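Local coordinates for protein YghZ aldo-keto reductase (Escherichia coli, PDB 3N6Q) that probably reduces aldehydes or ketones to alcohols with a nicotinamide cofactor, as other aldo-keto reductases built on a TIM barrel do, at residues E261-M273 with E324-L337. Numbering follows the deposited sequence.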
# COMPACT_ATOMS: atom_id res chain seq x y z
N GLU B 261 -38.13 -44.39 9.44
CA GLU B 261 -38.29 -45.44 8.46
C GLU B 261 -38.56 -44.86 7.05
O GLU B 261 -37.98 -45.35 6.07
CB GLU B 261 -39.37 -46.44 8.91
CG GLU B 261 -39.67 -47.55 7.88
CD GLU B 261 -40.60 -48.67 8.40
OE1 GLU B 261 -40.11 -49.55 9.15
OE2 GLU B 261 -41.81 -48.68 8.03
N ALA B 262 -39.37 -43.80 6.96
CA ALA B 262 -39.64 -43.19 5.65
C ALA B 262 -38.39 -42.58 5.04
O ALA B 262 -38.16 -42.71 3.84
CB ALA B 262 -40.77 -42.15 5.70
N ASN B 263 -37.58 -41.89 5.87
CA ASN B 263 -36.31 -41.35 5.39
C ASN B 263 -35.46 -42.46 4.77
O ASN B 263 -34.92 -42.30 3.67
CB ASN B 263 -35.47 -40.76 6.54
CG ASN B 263 -36.03 -39.47 7.10
OD1 ASN B 263 -35.61 -39.09 8.19
ND2 ASN B 263 -36.89 -38.75 6.35
N LEU B 264 -35.28 -43.54 5.52
CA LEU B 264 -34.43 -44.64 5.12
C LEU B 264 -34.91 -45.33 3.85
O LEU B 264 -34.08 -45.76 3.02
CB LEU B 264 -34.30 -45.69 6.23
CG LEU B 264 -33.41 -45.19 7.39
CD1 LEU B 264 -33.65 -45.99 8.67
CD2 LEU B 264 -31.95 -45.19 7.00
N ASN B 265 -36.23 -45.49 3.74
CA ASN B 265 -36.82 -46.09 2.55
C ASN B 265 -36.45 -45.26 1.29
O ASN B 265 -36.09 -45.82 0.23
CB ASN B 265 -38.34 -46.18 2.65
CG ASN B 265 -38.92 -47.14 1.64
OD1 ASN B 265 -38.64 -48.35 1.68
ND2 ASN B 265 -39.73 -46.63 0.72
N SER B 266 -36.62 -43.95 1.39
CA SER B 266 -36.24 -43.11 0.27
C SER B 266 -34.75 -43.11 0.01
O SER B 266 -34.34 -43.07 -1.13
CB SER B 266 -36.74 -41.68 0.44
OG SER B 266 -38.12 -41.64 0.11
N LEU B 267 -33.91 -43.12 1.05
CA LEU B 267 -32.46 -43.22 0.78
C LEU B 267 -32.07 -44.53 0.09
O LEU B 267 -31.16 -44.54 -0.77
CB LEU B 267 -31.62 -43.05 2.05
CG LEU B 267 -31.71 -41.66 2.66
CD1 LEU B 267 -31.21 -41.78 4.10
CD2 LEU B 267 -30.79 -40.70 1.82
N ARG B 268 -32.74 -45.62 0.47
CA ARG B 268 -32.58 -46.90 -0.19
C ARG B 268 -32.95 -46.81 -1.67
O ARG B 268 -32.22 -47.31 -2.50
CB ARG B 268 -33.37 -48.02 0.53
CG ARG B 268 -32.82 -48.41 1.94
CD ARG B 268 -33.65 -49.51 2.67
NE ARG B 268 -34.45 -49.03 3.81
CZ ARG B 268 -35.77 -49.22 3.93
NH1 ARG B 268 -36.43 -49.85 2.97
NH2 ARG B 268 -36.43 -48.75 4.99
N LEU B 269 -34.04 -46.16 -2.00
CA LEU B 269 -34.46 -46.06 -3.41
C LEU B 269 -33.52 -45.12 -4.20
O LEU B 269 -33.16 -45.39 -5.35
CB LEU B 269 -35.89 -45.53 -3.47
CG LEU B 269 -36.97 -46.54 -3.05
CD1 LEU B 269 -38.30 -45.76 -2.81
CD2 LEU B 269 -37.11 -47.59 -4.16
N LEU B 270 -33.04 -44.08 -3.54
CA LEU B 270 -31.99 -43.27 -4.18
C LEU B 270 -30.71 -44.07 -4.45
O LEU B 270 -30.10 -43.92 -5.55
CB LEU B 270 -31.69 -42.00 -3.36
CG LEU B 270 -32.82 -40.96 -3.39
CD1 LEU B 270 -32.55 -39.98 -2.21
CD2 LEU B 270 -32.77 -40.23 -4.76
N ASN B 271 -30.32 -44.96 -3.54
CA ASN B 271 -29.11 -45.77 -3.73
C ASN B 271 -29.32 -46.76 -4.89
O ASN B 271 -28.36 -47.07 -5.66
CB ASN B 271 -28.80 -46.57 -2.44
CG ASN B 271 -27.52 -47.35 -2.54
OD1 ASN B 271 -26.48 -46.82 -2.92
ND2 ASN B 271 -27.59 -48.66 -2.26
N GLU B 272 -30.55 -47.28 -4.98
CA GLU B 272 -30.92 -48.11 -6.14
C GLU B 272 -30.79 -47.37 -7.48
O GLU B 272 -30.25 -47.95 -8.46
CB GLU B 272 -32.27 -48.80 -5.96
CG GLU B 272 -32.20 -49.84 -4.90
CD GLU B 272 -33.55 -50.52 -4.59
OE1 GLU B 272 -34.59 -50.16 -5.19
OE2 GLU B 272 -33.55 -51.37 -3.70
N MET B 273 -31.24 -46.10 -7.52
CA MET B 273 -31.04 -45.27 -8.70
C MET B 273 -29.58 -45.15 -9.00
O MET B 273 -29.18 -45.21 -10.18
CB MET B 273 -31.67 -43.87 -8.61
CG MET B 273 -33.23 -43.82 -8.51
SD MET B 273 -33.85 -42.12 -8.59
CE MET B 273 -33.35 -41.62 -10.28
N GLU B 324 -34.95 -38.95 -14.72
CA GLU B 324 -34.13 -39.28 -13.54
C GLU B 324 -34.19 -38.14 -12.55
O GLU B 324 -34.37 -38.36 -11.34
CB GLU B 324 -32.66 -39.45 -13.94
CG GLU B 324 -32.28 -40.81 -14.40
CD GLU B 324 -30.78 -40.89 -14.75
OE1 GLU B 324 -30.31 -40.08 -15.56
OE2 GLU B 324 -30.10 -41.78 -14.23
N LEU B 325 -34.01 -36.91 -13.02
CA LEU B 325 -34.07 -35.76 -12.11
C LEU B 325 -35.41 -35.65 -11.35
O LEU B 325 -35.44 -35.34 -10.14
CB LEU B 325 -33.72 -34.45 -12.85
CG LEU B 325 -32.27 -34.38 -13.36
CD1 LEU B 325 -32.12 -33.07 -14.15
CD2 LEU B 325 -31.29 -34.41 -12.06
N ALA B 326 -36.52 -35.88 -12.07
CA ALA B 326 -37.83 -35.80 -11.51
C ALA B 326 -38.03 -36.95 -10.53
O ALA B 326 -38.62 -36.77 -9.46
CB ALA B 326 -38.91 -35.90 -12.66
N GLN B 327 -37.48 -38.11 -10.84
CA GLN B 327 -37.58 -39.31 -9.99
C GLN B 327 -36.79 -39.10 -8.66
O GLN B 327 -37.23 -39.47 -7.56
CB GLN B 327 -37.04 -40.53 -10.74
CG GLN B 327 -38.01 -41.18 -11.77
CD GLN B 327 -37.41 -42.32 -12.62
OE1 GLN B 327 -36.21 -42.32 -12.95
NE2 GLN B 327 -38.27 -43.26 -13.02
N ILE B 328 -35.60 -38.54 -8.80
CA ILE B 328 -34.78 -38.18 -7.62
C ILE B 328 -35.59 -37.24 -6.71
O ILE B 328 -35.77 -37.52 -5.52
CB ILE B 328 -33.46 -37.51 -8.07
CG1 ILE B 328 -32.54 -38.61 -8.63
CG2 ILE B 328 -32.79 -36.67 -6.83
CD1 ILE B 328 -31.29 -38.07 -9.39
N ASP B 329 -36.14 -36.17 -7.26
CA ASP B 329 -36.94 -35.25 -6.44
C ASP B 329 -38.15 -35.91 -5.81
O ASP B 329 -38.52 -35.62 -4.66
CB ASP B 329 -37.39 -34.03 -7.23
CG ASP B 329 -36.25 -33.09 -7.56
OD1 ASP B 329 -35.09 -33.36 -7.13
OD2 ASP B 329 -36.49 -32.12 -8.31
N GLN B 330 -38.84 -36.73 -6.58
CA GLN B 330 -39.96 -37.43 -6.00
C GLN B 330 -39.60 -38.32 -4.78
O GLN B 330 -40.36 -38.36 -3.80
CB GLN B 330 -40.69 -38.24 -7.09
CG GLN B 330 -42.00 -38.90 -6.60
CD GLN B 330 -43.10 -37.88 -6.48
OE1 GLN B 330 -43.40 -37.16 -7.44
NE2 GLN B 330 -43.66 -37.75 -5.28
N HIS B 331 -38.52 -39.11 -4.86
CA HIS B 331 -38.10 -39.95 -3.72
C HIS B 331 -37.80 -39.03 -2.53
O HIS B 331 -38.12 -39.37 -1.38
CB HIS B 331 -36.83 -40.75 -4.03
CG HIS B 331 -37.05 -41.90 -4.96
ND1 HIS B 331 -38.10 -42.78 -4.81
CD2 HIS B 331 -36.36 -42.30 -6.05
CE1 HIS B 331 -38.03 -43.70 -5.77
NE2 HIS B 331 -36.97 -43.45 -6.50
N ILE B 332 -37.25 -37.86 -2.82
CA ILE B 332 -36.92 -36.91 -1.70
C ILE B 332 -38.17 -36.38 -1.00
O ILE B 332 -38.30 -36.51 0.23
CB ILE B 332 -35.93 -35.80 -2.11
CG1 ILE B 332 -34.55 -36.43 -2.39
CG2 ILE B 332 -35.77 -34.73 -0.99
CD1 ILE B 332 -33.64 -35.54 -3.28
N ALA B 333 -39.14 -35.96 -1.80
CA ALA B 333 -40.47 -35.54 -1.31
C ALA B 333 -41.18 -36.67 -0.56
O ALA B 333 -41.62 -36.46 0.58
CB ALA B 333 -41.33 -35.03 -2.49
N ASP B 334 -41.26 -37.86 -1.17
CA ASP B 334 -41.93 -39.01 -0.53
C ASP B 334 -41.31 -39.36 0.81
O ASP B 334 -42.00 -39.89 1.70
CB ASP B 334 -41.87 -40.28 -1.40
CG ASP B 334 -42.73 -40.19 -2.65
OD1 ASP B 334 -43.52 -39.24 -2.83
OD2 ASP B 334 -42.57 -41.10 -3.49
N GLY B 335 -39.98 -39.24 0.92
CA GLY B 335 -39.31 -39.66 2.14
C GLY B 335 -39.17 -38.54 3.16
O GLY B 335 -38.55 -38.73 4.19
N GLU B 336 -39.69 -37.36 2.80
CA GLU B 336 -39.51 -36.10 3.55
C GLU B 336 -38.06 -35.77 3.88
O GLU B 336 -37.71 -35.39 5.00
CB GLU B 336 -40.42 -36.09 4.79
CG GLU B 336 -41.90 -36.14 4.33
CD GLU B 336 -42.88 -36.07 5.48
OE1 GLU B 336 -43.57 -35.04 5.61
OE2 GLU B 336 -42.94 -37.05 6.26
N LEU B 337 -37.20 -35.95 2.88
CA LEU B 337 -35.77 -35.84 3.08
C LEU B 337 -35.20 -34.42 3.02
O LEU B 337 -34.00 -34.24 3.23
CB LEU B 337 -35.00 -36.77 2.12
CG LEU B 337 -34.97 -38.27 2.46
CD1 LEU B 337 -34.48 -39.07 1.24
CD2 LEU B 337 -34.08 -38.49 3.67
O HOH W 1 -38.13 -36.27 7.69
O HOH W 2 -31.04 -43.62 -12.10
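M273 lies as a knob among E324, Q327, I328 and H331, and its unbranched, flexible thioether suits a slot between two helical turns. From CB the chain runs out extended through CG to SD, which stands at the edge of the H331 ring, in its plane and 3.6 Å from CD2, while also touching CG1 of I328. A bend at the last torsion (chi3 64°) then turns CE onto helix 322-334, where it meets I328 CG1 at 3.5 Å, the carbonyl O of E324 and CB of Q327. One face of the same imidazole is covered by L269: its CB makes a CH-pi contact 3.7 Å from the ring centroid, and CD1 reaches ND1 and CE1. The forked tip of L270 touches two places at once, CD2 against I328 and CD1 against both I332 CG1 and L337 CD1, the two leucines meeting tip to tip.

Both helices are additions to the (beta/alpha)8 barrel, consistent with H1 and H2 of aldo-keto reductases: 261-276 precedes barrel helix 281-289, which L270 and I328 also touch, and 322-334 follows the last, 305-312. Segments 261-273 and 324-334 run antiparallel at 165°, their axes approaching to 8.7 Å.

Where helix 322-334 ends, the packing becomes polar and closer. S266 is small enough to sit against the backbone, and its OG donates to H331 O at 2.7 Å; that carbonyl also accepts from G335 N, on the opposite face of its plane. G335, whose CA lies 3.1 Å from S266 OG, has no side chain to collide with the serine. E336 follows with positive phi in a Schellman motif. N263 ND2 donates to G335 O at 2.7 Å, almost in line with the C=O bond but bent at the hydrogen (139°), and a water links the same nitrogen to E336 O. After the turn, L337 brings CD1 against S266 CB and L267 CG.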